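Side-chain contacts in NADH dehydrogenase (PDB 4R81), which binds flavin mononucleotide in a flavodoxin-like fold and probably transfers electrons from NAD(P)H to quinones: residues E21-E24 / A25-G29; V39-L42 / Y43-N46; K101-D105 / R106-Y110; G137-E140 / E141-E144. All coordinates share one frame; numbering follows the deposited sequence.

Contact 1. Residues E21-E24 / A25-G29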
loop_
_atom_site.group_PDB
_atom_site.type_symbol
_atom_site.label_atom_id
_atom_site.label_comp_id
_atom_site.label_asym_id
_atom_site.label_seq_id
_atom_site.Cartn_x
_atom_site.Cartn_y
_atom_site.Cartn_z
ATOM N N GLU A 21 -19.262 9.913 2.895
ATOM C CA GLU A 21 -19.972 10.472 4.038
ATOM C C GLU A 21 -18.990 10.896 5.123
ATOM O O GLU A 21 -19.228 11.877 5.835
ATOM C CB GLU A 21 -20.977 9.463 4.591
ATOM C CG GLU A 21 -21.984 8.973 3.558
ATOM C CD GLU A 21 -22.997 8.024 4.154
ATOM O OE1 GLU A 21 -23.802 8.474 4.990
ATOM O OE2 GLU A 21 -22.984 6.829 3.793
ATOM N N VAL A 22 -17.893 10.150 5.248
ATOM C CA VAL A 22 -16.835 10.498 6.187
ATOM C C VAL A 22 -16.222 11.841 5.804
ATOM O O VAL A 22 -15.992 12.689 6.672
ATOM C CB VAL A 22 -15.763 9.397 6.248
ATOM C CG1 VAL A 22 -14.512 9.886 6.996
ATOM C CG2 VAL A 22 -16.343 8.164 6.920
ATOM N N LEU A 23 -15.984 12.040 4.508
ATOM C CA LEU A 23 -15.496 13.327 4.019
ATOM C C LEU A 23 -16.476 14.442 4.374
ATOM O O LEU A 23 -16.079 15.503 4.853
ATOM C CB LEU A 23 -15.278 13.283 2.503
ATOM C CG LEU A 23 -14.884 14.586 1.801
ATOM C CD1 LEU A 23 -13.543 15.091 2.316
ATOM C CD2 LEU A 23 -14.842 14.389 0.290
ATOM N N GLU A 24 -17.762 14.194 4.144
ATOM C CA GLU A 24 -18.785 15.189 4.440
ATOM C C GLU A 24 -18.817 15.521 5.923
ATOM O O GLU A 24 -18.939 16.690 6.302
ATOM C CB GLU A 24 -20.162 14.697 3.990
ATOM C CG GLU A 24 -21.285 15.676 4.276
ATOM C CD GLU A 24 -21.198 16.947 3.438
ATOM O OE1 GLU A 24 -20.602 16.911 2.330
ATOM O OE2 GLU A 24 -21.733 17.988 3.894
ATOM N N ALA A 25 -18.691 14.498 6.766
ATOM C CA ALA A 25 -18.743 14.712 8.214
ATOM C C ALA A 25 -17.520 15.505 8.685
ATOM O O ALA A 25 -17.637 16.458 9.460
ATOM C CB ALA A 25 -18.856 13.384 8.953
ATOM N N PHE A 26 -16.355 15.128 8.172
ATOM C CA PHE A 26 -15.102 15.811 8.494
ATOM C C PHE A 26 -15.143 17.283 8.074
ATOM O O PHE A 26 -14.773 18.168 8.848
ATOM C CB PHE A 26 -13.925 15.084 7.836
ATOM C CG PHE A 26 -12.576 15.672 8.167
ATOM C CD1 PHE A 26 -12.074 15.627 9.463
ATOM C CD2 PHE A 26 -11.799 16.242 7.170
ATOM C CE1 PHE A 26 -10.824 16.162 9.755
ATOM C CE2 PHE A 26 -10.551 16.774 7.451
ATOM C CZ PHE A 26 -10.061 16.732 8.746
ATOM N N THR A 27 -15.597 17.554 6.856
ATOM C CA THR A 27 -15.679 18.936 6.398
ATOM C C THR A 27 -16.680 19.763 7.209
ATOM O O THR A 27 -16.461 20.950 7.440
ATOM C CB THR A 27 -15.979 19.038 4.888
ATOM O OG1 THR A 27 -17.199 18.352 4.585
ATOM C CG2 THR A 27 -14.836 18.433 4.073
ATOM N N GLU A 28 -17.768 19.134 7.646
ATOM C CA GLU A 28 -18.738 19.807 8.507
ATOM C C GLU A 28 -18.080 20.256 9.808
ATOM O O GLU A 28 -18.287 21.385 10.258
ATOM C CB GLU A 28 -19.938 18.892 8.794
ATOM C CG GLU A 28 -21.077 19.556 9.557
ATOM C CD GLU A 28 -22.278 18.637 9.746
ATOM O OE1 GLU A 28 -22.249 17.492 9.232
ATOM O OE2 GLU A 28 -23.251 19.062 10.412
ATOM N N GLY A 29 -17.289 19.370 10.411
ATOM C CA GLY A 29 -16.550 19.720 11.612
ATOM C C GLY A 29 -15.545 20.836 11.375
ATOM O O GLY A 29 -15.435 21.757 12.187
#

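Contact 2. Residues V39-L42 / Y43-N46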
loop_
_atom_site.group_PDB
_atom_site.type_symbol
_atom_site.label_atom_id
_atom_site.label_comp_id
_atom_site.label_asym_id
_atom_site.label_seq_id
_atom_site.Cartn_x
_atom_site.Cartn_y
_atom_site.Cartn_z
ATOM N N VAL A 39 -10.310 19.787 -1.267
ATOM C CA VAL A 39 -10.328 18.338 -1.439
ATOM C C VAL A 39 -9.640 17.909 -2.724
ATOM O O VAL A 39 -9.983 18.390 -3.813
ATOM C CB VAL A 39 -11.764 17.767 -1.428
ATOM C CG1 VAL A 39 -11.732 16.243 -1.583
ATOM C CG2 VAL A 39 -12.477 18.164 -0.143
ATOM N N GLY A 40 -8.673 17.003 -2.582
ATOM C CA GLY A 40 -8.076 16.337 -3.721
ATOM C C GLY A 40 -8.700 14.961 -3.864
ATOM O O GLY A 40 -8.303 14.017 -3.184
ATOM N N ASP A 41 -9.713 14.868 -4.719
ATOM C CA ASP A 41 -10.433 13.618 -4.976
ATOM C C ASP A 41 -9.643 12.904 -6.065
ATOM O O ASP A 41 -9.833 13.160 -7.262
ATOM C CB ASP A 41 -11.870 13.931 -5.432
ATOM C CG ASP A 41 -12.747 12.684 -5.585
ATOM O OD1 ASP A 41 -12.230 11.607 -5.937
ATOM O OD2 ASP A 41 -13.978 12.791 -5.373
ATOM N N LEU A 42 -8.735 12.027 -5.644
ATOM C CA LEU A 42 -7.745 11.463 -6.550
ATOM C C LEU A 42 -8.348 10.716 -7.733
ATOM O O LEU A 42 -7.817 10.781 -8.837
ATOM C CB LEU A 42 -6.769 10.556 -5.789
ATOM C CG LEU A 42 -5.915 11.245 -4.717
ATOM C CD1 LEU A 42 -4.985 10.248 -4.049
ATOM C CD2 LEU A 42 -5.109 12.392 -5.324
ATOM N N TYR A 43 -9.458 10.014 -7.513
ATOM C CA TYR A 43 -10.122 9.319 -8.617
ATOM C C TYR A 43 -10.740 10.301 -9.608
ATOM O O TYR A 43 -10.586 10.138 -10.824
ATOM C CB TYR A 43 -11.182 8.346 -8.104
ATOM C CG TYR A 43 -10.685 6.939 -7.847
ATOM C CD1 TYR A 43 -10.774 5.955 -8.832
ATOM C CD2 TYR A 43 -10.147 6.587 -6.617
ATOM C CE1 TYR A 43 -10.332 4.665 -8.599
ATOM C CE2 TYR A 43 -9.702 5.297 -6.373
ATOM C CZ TYR A 43 -9.811 4.339 -7.367
ATOM O OH TYR A 43 -9.382 3.056 -7.136
ATOM N N ARG A 44 -11.420 11.325 -9.092
ATOM C CA ARG A 44 -12.003 12.375 -9.933
ATOM C C ARG A 44 -10.940 13.094 -10.738
ATOM O O ARG A 44 -11.182 13.525 -11.856
ATOM C CB ARG A 44 -12.734 13.423 -9.091
ATOM C CG ARG A 44 -14.162 13.083 -8.746
ATOM C CD ARG A 44 -14.988 14.351 -8.557
ATOM N NE ARG A 44 -15.669 14.742 -9.790
ATOM C CZ ARG A 44 -15.380 15.815 -10.520
ATOM N NH1 ARG A 44 -14.415 16.654 -10.149
ATOM N NH2 ARG A 44 -16.068 16.054 -11.628
ATOM N N MET A 45 -9.768 13.241 -10.141
ATOM C CA MET A 45 -8.663 13.955 -10.764
ATOM C C MET A 45 -7.982 13.149 -11.853
ATOM O O MET A 45 -7.109 13.673 -12.543
ATOM C CB MET A 45 -7.613 14.312 -9.709
ATOM C CG MET A 45 -8.087 15.346 -8.695
ATOM S SD MET A 45 -6.998 15.453 -7.258
ATOM C CE MET A 45 -5.414 15.638 -8.068
ATOM N N ASN A 46 -8.368 11.884 -12.001
ATOM C CA ASN A 46 -7.643 10.953 -12.871
ATOM C C ASN A 46 -6.153 10.912 -12.518
ATOM O O ASN A 46 -5.288 10.824 -13.390
ATOM C CB ASN A 46 -7.851 11.308 -14.350
ATOM C CG ASN A 46 -9.311 11.279 -14.754
ATOM O OD1 ASN A 46 -9.917 12.319 -15.031
ATOM N ND2 ASN A 46 -9.887 10.083 -14.793
HETATM O O HOH W 1 -10.751 9.594 -4.929
#

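Contact 3. Residues K101-D105 / R106-Y110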
loop_
_atom_site.group_PDB
_atom_site.type_symbol
_atom_site.label_atom_id
_atom_site.label_comp_id
_atom_site.label_asym_id
_atom_site.label_seq_id
_atom_site.Cartn_x
_atom_site.Cartn_y
_atom_site.Cartn_z
ATOM N N LYS A 101 -1.711 5.080 -2.398
ATOM C CA LYS A 101 -0.336 4.605 -2.252
ATOM C C LYS A 101 0.529 5.255 -3.317
ATOM O O LYS A 101 1.657 5.676 -3.040
ATOM C CB LYS A 101 -0.248 3.079 -2.372
ATOM C CG LYS A 101 1.177 2.512 -2.303
ATOM C CD LYS A 101 1.934 3.037 -1.076
ATOM C CE LYS A 101 3.175 2.229 -0.760
ATOM N NZ LYS A 101 4.151 2.233 -1.883
ATOM N N GLY A 102 -0.018 5.360 -4.527
ATOM C CA GLY A 102 0.716 5.934 -5.638
ATOM C C GLY A 102 0.933 7.419 -5.466
ATOM O O GLY A 102 1.926 7.962 -5.956
ATOM N N TRP A 103 0.015 8.074 -4.757
ATOM C CA TRP A 103 0.189 9.474 -4.413
ATOM C C TRP A 103 1.443 9.633 -3.547
ATOM O O TRP A 103 2.269 10.499 -3.814
ATOM C CB TRP A 103 -1.051 9.999 -3.691
ATOM C CG TRP A 103 -1.065 11.477 -3.440
ATOM C CD1 TRP A 103 -1.587 12.437 -4.255
ATOM C CD2 TRP A 103 -0.563 12.166 -2.278
ATOM N NE1 TRP A 103 -1.440 13.680 -3.683
ATOM C CE2 TRP A 103 -0.817 13.542 -2.469
ATOM C CE3 TRP A 103 0.066 11.750 -1.093
ATOM C CZ2 TRP A 103 -0.453 14.510 -1.526
ATOM C CZ3 TRP A 103 0.429 12.713 -0.156
ATOM C CH2 TRP A 103 0.168 14.075 -0.383
ATOM N N PHE A 104 1.616 8.783 -2.536
ATOM C CA PHE A 104 2.840 8.840 -1.744
ATOM C C PHE A 104 4.071 8.572 -2.619
ATOM O O PHE A 104 5.050 9.330 -2.567
ATOM C CB PHE A 104 2.793 7.859 -0.562
ATOM C CG PHE A 104 1.820 8.255 0.519
ATOM C CD1 PHE A 104 2.066 9.360 1.322
ATOM C CD2 PHE A 104 0.667 7.516 0.739
ATOM C CE1 PHE A 104 1.166 9.732 2.312
ATOM C CE2 PHE A 104 -0.240 7.883 1.733
ATOM C CZ PHE A 104 0.016 8.985 2.524
ATOM N N ASP A 105 4.016 7.516 -3.432
ATOM C CA ASP A 105 5.156 7.130 -4.274
ATOM C C ASP A 105 5.620 8.296 -5.147
ATOM O O ASP A 105 6.820 8.530 -5.310
ATOM C CB ASP A 105 4.809 5.958 -5.207
ATOM C CG ASP A 105 4.473 4.670 -4.468
ATOM O OD1 ASP A 105 4.784 4.546 -3.265
ATOM O OD2 ASP A 105 3.892 3.766 -5.120
ATOM N N ARG A 106 4.650 9.025 -5.699
ATOM C CA ARG A 106 4.923 10.071 -6.682
ATOM C C ARG A 106 5.084 11.476 -6.104
ATOM O O ARG A 106 5.782 12.316 -6.683
ATOM C CB ARG A 106 3.822 10.080 -7.752
ATOM C CG ARG A 106 3.702 8.776 -8.541
ATOM C CD ARG A 106 2.806 8.950 -9.761
ATOM N NE ARG A 106 3.335 9.990 -10.637
ATOM C CZ ARG A 106 2.671 11.075 -11.030
ATOM N NH1 ARG A 106 1.413 11.264 -10.664
ATOM N NH2 ARG A 106 3.273 11.967 -11.809
ATOM N N VAL A 107 4.437 11.737 -4.974
ATOM C CA VAL A 107 4.385 13.095 -4.445
ATOM C C VAL A 107 5.433 13.318 -3.362
ATOM O O VAL A 107 5.953 14.417 -3.219
ATOM C CB VAL A 107 2.946 13.470 -3.984
ATOM C CG1 VAL A 107 2.893 14.890 -3.389
ATOM C CG2 VAL A 107 1.973 13.345 -5.164
ATOM N N TRP A 108 5.783 12.265 -2.630
ATOM C CA TRP A 108 6.813 12.390 -1.605
ATOM C C TRP A 108 8.199 12.286 -2.253
ATOM O O TRP A 108 8.881 11.263 -2.139
ATOM C CB TRP A 108 6.649 11.302 -0.540
ATOM C CG TRP A 108 5.703 11.563 0.649
ATOM C CD1 TRP A 108 5.548 10.741 1.722
ATOM C CD2 TRP A 108 4.822 12.693 0.888
ATOM N NE1 TRP A 108 4.636 11.264 2.605
ATOM C CE2 TRP A 108 4.177 12.459 2.123
ATOM C CE3 TRP A 108 4.513 13.866 0.184
ATOM C CZ2 TRP A 108 3.252 13.355 2.674
ATOM C CZ3 TRP A 108 3.589 14.755 0.734
ATOM C CH2 TRP A 108 2.970 14.491 1.966
ATOM N N THR A 109 8.618 13.351 -2.928
ATOM C CA THR A 109 9.810 13.314 -3.781
ATOM C C THR A 109 11.092 13.705 -3.069
ATOM O O THR A 109 11.070 14.416 -2.064
ATOM C CB THR A 109 9.627 14.218 -5.020
ATOM O OG1 THR A 109 9.252 15.536 -4.601
ATOM C CG2 THR A 109 8.539 13.667 -5.897
ATOM N N TYR A 110 12.219 13.228 -3.594
ATOM C CA TYR A 110 13.509 13.586 -3.035
ATOM C C TYR A 110 13.713 15.090 -3.179
ATOM O O TYR A 110 13.469 15.665 -4.248
ATOM C CB TYR A 110 14.651 12.827 -3.716
ATOM C CG TYR A 110 15.974 13.112 -3.055
ATOM C CD1 TYR A 110 16.744 14.198 -3.444
ATOM C CD2 TYR A 110 16.434 12.323 -2.007
ATOM C CE1 TYR A 110 17.934 14.485 -2.824
ATOM C CE2 TYR A 110 17.626 12.599 -1.385
ATOM C CZ TYR A 110 18.374 13.681 -1.799
ATOM O OH TYR A 110 19.565 13.969 -1.184
HETATM O O HOH W 2 8.765 8.908 -3.386
#

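Contact 4. Residues G137-E140 / E141-E144. With FMN (flavin mononucleotide), chain E.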
loop_
_atom_site.group_PDB
_atom_site.type_symbol
_atom_site.label_atom_id
_atom_site.label_comp_id
_atom_site.label_asym_id
_atom_site.label_seq_id
_atom_site.Cartn_x
_atom_site.Cartn_y
_atom_site.Cartn_z
ATOM N N GLY A 137 -13.718 -2.649 7.400
ATOM C CA GLY A 137 -14.712 -3.672 7.658
ATOM C C GLY A 137 -14.557 -4.261 9.048
ATOM O O GLY A 137 -15.532 -4.417 9.788
ATOM N N HIS A 138 -13.323 -4.608 9.409
ATOM C CA HIS A 138 -13.046 -5.092 10.758
ATOM C C HIS A 138 -13.252 -3.988 11.782
ATOM O O HIS A 138 -13.133 -2.809 11.468
ATOM C CB HIS A 138 -11.618 -5.626 10.854
ATOM C CG HIS A 138 -11.451 -6.974 10.238
ATOM N ND1 HIS A 138 -12.111 -8.086 10.709
ATOM C CD2 HIS A 138 -10.711 -7.391 9.183
ATOM C CE1 HIS A 138 -11.782 -9.133 9.975
ATOM N NE2 HIS A 138 -10.937 -8.738 9.041
ATOM N N THR A 139 -13.565 -4.371 13.013
ATOM C CA THR A 139 -13.620 -3.391 14.085
ATOM C C THR A 139 -12.199 -2.994 14.462
ATOM O O THR A 139 -11.249 -3.747 14.226
ATOM C CB THR A 139 -14.335 -3.943 15.322
ATOM O OG1 THR A 139 -13.672 -5.133 15.767
ATOM C CG2 THR A 139 -15.786 -4.260 14.992
ATOM N N GLU A 140 -12.053 -1.810 15.049
ATOM C CA GLU A 140 -10.747 -1.361 15.500
ATOM C C GLU A 140 -10.236 -2.328 16.556
ATOM O O GLU A 140 -9.038 -2.581 16.648
ATOM C CB GLU A 140 -10.826 0.052 16.071
ATOM C CG GLU A 140 -9.488 0.588 16.545
ATOM C CD GLU A 140 -9.574 2.011 17.037
ATOM O OE1 GLU A 140 -10.699 2.472 17.343
ATOM O OE2 GLU A 140 -8.514 2.671 17.112
ATOM N N GLU A 141 -11.157 -2.884 17.334
ATOM C CA GLU A 141 -10.804 -3.856 18.362
ATOM C C GLU A 141 -10.117 -5.084 17.757
ATOM O O GLU A 141 -9.083 -5.541 18.248
ATOM C CB GLU A 141 -12.051 -4.274 19.148
ATOM C CG GLU A 141 -11.775 -5.225 20.304
ATOM C CD GLU A 141 -12.516 -6.546 20.175
ATOM O OE1 GLU A 141 -13.550 -6.723 20.854
ATOM O OE2 GLU A 141 -12.062 -7.414 19.400
ATOM N N ASP A 142 -10.702 -5.615 16.688
ATOM C CA ASP A 142 -10.134 -6.774 16.014
ATOM C C ASP A 142 -8.802 -6.431 15.354
ATOM O O ASP A 142 -7.873 -7.232 15.381
ATOM C CB ASP A 142 -11.124 -7.352 15.001
ATOM C CG ASP A 142 -12.287 -8.065 15.670
ATOM O OD1 ASP A 142 -12.046 -8.846 16.616
ATOM O OD2 ASP A 142 -13.443 -7.839 15.258
ATOM N N LEU A 143 -8.703 -5.237 14.780
ATOM C CA LEU A 143 -7.448 -4.796 14.165
ATOM C C LEU A 143 -6.348 -4.529 15.197
ATOM O O LEU A 143 -5.174 -4.801 14.939
ATOM C CB LEU A 143 -7.666 -3.552 13.294
ATOM C CG LEU A 143 -8.540 -3.713 12.048
ATOM C CD1 LEU A 143 -8.735 -2.355 11.396
ATOM C CD2 LEU A 143 -7.939 -4.702 11.052
ATOM N N GLU A 144 -6.723 -3.986 16.356
ATOM C CA GLU A 144 -5.769 -3.808 17.451
ATOM C C GLU A 144 -5.303 -5.176 17.920
ATOM O O GLU A 144 -4.115 -5.391 18.181
ATOM C CB GLU A 144 -6.402 -3.048 18.622
ATOM C CG GLU A 144 -6.677 -1.575 18.354
ATOM C CD GLU A 144 -5.426 -0.712 18.311
ATOM O OE1 GLU A 144 -4.323 -1.216 18.599
ATOM O OE2 GLU A 144 -5.552 0.491 17.987
HETATM N N1 FMN E . -11.633 -4.263 5.717
HETATM C C2 FMN E . -10.685 -4.547 6.681
HETATM O O2 FMN E . -10.969 -4.425 7.866
HETATM N N3 FMN E . -9.417 -4.960 6.322
HETATM C C4 FMN E . -9.085 -5.095 4.991
HETATM O O4 FMN E . -7.949 -5.454 4.695
HETATM C C4A FMN E . -10.031 -4.816 4.006
HETATM N N5 FMN E . -9.729 -4.958 2.667
HETATM C C5A FMN E . -10.674 -4.660 1.707
HETATM C C6 FMN E . -10.356 -4.789 0.354
HETATM C C7 FMN E . -11.303 -4.501 -0.624
HETATM C C7M FMN E . -10.955 -4.620 -2.078
HETATM C C8 FMN E . -12.580 -4.079 -0.250
HETATM C C8M FMN E . -13.616 -3.770 -1.296
HETATM C C9 FMN E . -12.894 -3.963 1.102
HETATM C C9A FMN E . -11.947 -4.247 2.085
HETATM N N10 FMN E . -12.254 -4.126 3.430
HETATM C C10 FMN E . -11.304 -4.401 4.384
HETATM C "C1'" FMN E . -13.601 -3.650 3.870
HETATM C "C2'" FMN E . -13.583 -2.133 3.635
HETATM O "O2'" FMN E . -12.677 -1.467 4.493
HETATM C "C3'" FMN E . -14.986 -1.555 3.705
HETATM O "O3'" FMN E . -15.661 -1.999 2.538
HETATM C "C4'" FMN E . -14.949 -0.032 3.725
HETATM O "O4'" FMN E . -14.396 0.462 4.926
HETATM C "C5'" FMN E . -16.335 0.567 3.546
HETATM O "O5'" FMN E . -16.146 1.937 3.283
HETATM P P FMN E . -16.534 2.501 1.832
HETATM O O1P FMN E . -18.039 2.376 1.685
HETATM O O2P FMN E . -16.126 3.949 1.726
HETATM O O3P FMN E . -15.857 1.648 0.786
#

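Contact 1. Residues E21-E24 / A25-G29
T27 reaches back with its side chain to L23 and E24, a compact example of how a threonine within a helix can settle its polar atom on its own backbone. OG1 lies 3.0 Å from E24 O and 3.1 Å from L23 O, so its single proton can serve either carbonyl. A chi1 of 57° puts OG1 between the backbone N and the carbonyl carbon, where it overhangs the preceding turn.

The backbone supplies the regular i to i-4 bonds of an alpha helix. A25 N donates to E21 O at 2.8 Å, F26 N pairs with V22 O, T27 N with L23 O and E28 N with E24 O. L23 O is thus approached by both the amide and the hydroxyl of one residue.

Apolar contact is lighter: T27 CG2 meets L23 CD1 at 4.0 Å, and the two side chains pass each other at a slant. A valine in place of T27 would keep a branched side chain but would probably cost the L23 and E24 carbonyls their hydroxyl partner.

Among the charged groups, E24 OE2 and E28 OE1 stand 5.4 Å apart without touching, and any repulsion is likely to be eased by the salt bridge from E28 to R193. E21 is paired likewise with R185.

Helix 18-32 is the crossover of the beta-alpha-beta unit linking strands 5-10 and 36-41. V22 and F26 pack on I88 of strand 84-90, L23 and T27 on I8 of strand 5-10, and A25 meets A192 of helix 185-197.

Contact 2. Residues V39-L42 / Y43-N46
D41 closes strand 36-41, an outermost strand of the parallel sheet in this flavodoxin-like fold, and its main-chain and side-chain oxygens receive the amides of the turn that follows. The turn itself, Y43 to N46, is of type I, with N46 N bonded to Y43 O. This is how a strand end can be satisfied locally when no regular helix follows at once.

D41 O accepts M45 N at 2.9 Å. The other two amides are served by the side chain, one directly and one by way of a water: with CG anti to the backbone N (chi1 -174°), the carboxylate leans over the start of the turn, and R44 N donates to D41 OD1 at 3.3 Å. That bond is long but straight, 169° at the hydrogen, and it arrives from above the carboxylate plane, 60° out of it. Y43 N takes a different route, donating at 2.9 Å to water 1, which lies 2.7 Å from D41 OD1. OD1 therefore serves one amide directly and a second through the water.

The other carboxylate oxygen, OD2, is engaged in a salt bridge by R20, which probably stabilises the negative charge on this buried acid. Main-chain bonds from G40 and L42 to F10 tie the strand end to strand 5-10. The Y43 ring makes a cation-pi contact with K99, and its OH forms a weak bond to L51 O of the second subunit.

M45 folds back over the strand end: its CG lies 3.1 Å from D41 O, while SD rests 4.1 Å from L42 CD2 and 3.8 Å from G40 CA.

Contact 3. Residues K101-D105 / R106-Y110
V107 N donates to W103 O at 2.8 Å, the shortest hydrogen bond between K101-D105 and R106-Y110. V107 CG2 sits over one face of the W103 indole, 3.7 Å from the centroid of the five-membered ring and almost on its normal, a CH-pi contact. With CG anti to the backbone N (chi1 -173°), the indole is turned forward, toward the C-terminal end of the helix, and lies under that methyl.

W108 offers one face to two rings, completing an aromatic cluster at the helix end. The edge of W103 points at its six-membered ring, centroids 4.9 Å apart and planes at 60°, and the edge of F104 at its five-membered ring, planes at 67°. F104 CD1 comes within 3.4 Å of W108 NE1, whose proton goes to R160 O. A leucine in place of W103 lacks the indole and its N-H, and would probably leave E75 without this donor and open a gap between V107 CG2 and W108.

The helix breaks at W108, where water 2 joins D105 O to W108 O. K101 NZ bridges to D105 OD1 at 2.8 Å and also donates to W92 O and C96 O of the second subunit; D105 touches a bound FMN.

Around this end of helix 98-107, W103 and W108 pack on I79 of helix 70-80, and F104 meets F87 of strand 84-90 and M156 of helix 148-162.

Contact 4. Residues G137-E140 / E141-E144
T139 is the N-cap of helix 140-146, with an extended backbone that passes directly into the first turn. Its O accepts L143 N at 3.0 Å, and E140 O accepts E144 N at 2.7 Å. Just before the cap, the same chain holds the flavin: G137 N donates to FMN N1 at 3.1 Å and H138 N to FMN O2 at 2.8 Å, the latter nearly straight at 167°. Both amides point into the FMN pocket, and such donors would be expected to stabilise negative charge on the N1-C2=O2 edge of a reduced flavin.

The cap shows how one hydroxyl can work in both directions. T139 OG1, set between the backbone N and the carbonyl carbon (chi1 57°), accepts D142 N at 3.1 Å and gives its proton to D142 OD2 at 2.8 Å, approaching from above the carboxylate plane.

E140 and E144 run side by side with their OE2 atoms 3.8 Å apart, a like-charge pair probably relieved by the salt bridge from E144 to R153. L143 tucks inward against L91 and I173, and its CD2 methyl ends 3.8 Å from H138 CB.

How the contacts relate
The four contacts follow one another along a single flavodoxin-like domain. Contacts 1 and 2 touch where L23 CD2 meets V39 CG1 at 4.1 Å, so the helix packs on the strand that follows it. Contact 2 touches contact 3 through L42 CD2 and W103 CD1, 3.7 Å apart. Contact 4 stands away, its nearest atoms about 11 Å from contact 1 and about 16 Å from contacts 2 and 3. The flavin links them otherwise: the FMN held by G137 and H138 lies about 7 Å from the V22 side chain, whereas D105 in contact 3 touches the other FMN of the dimer, beside the second subunit.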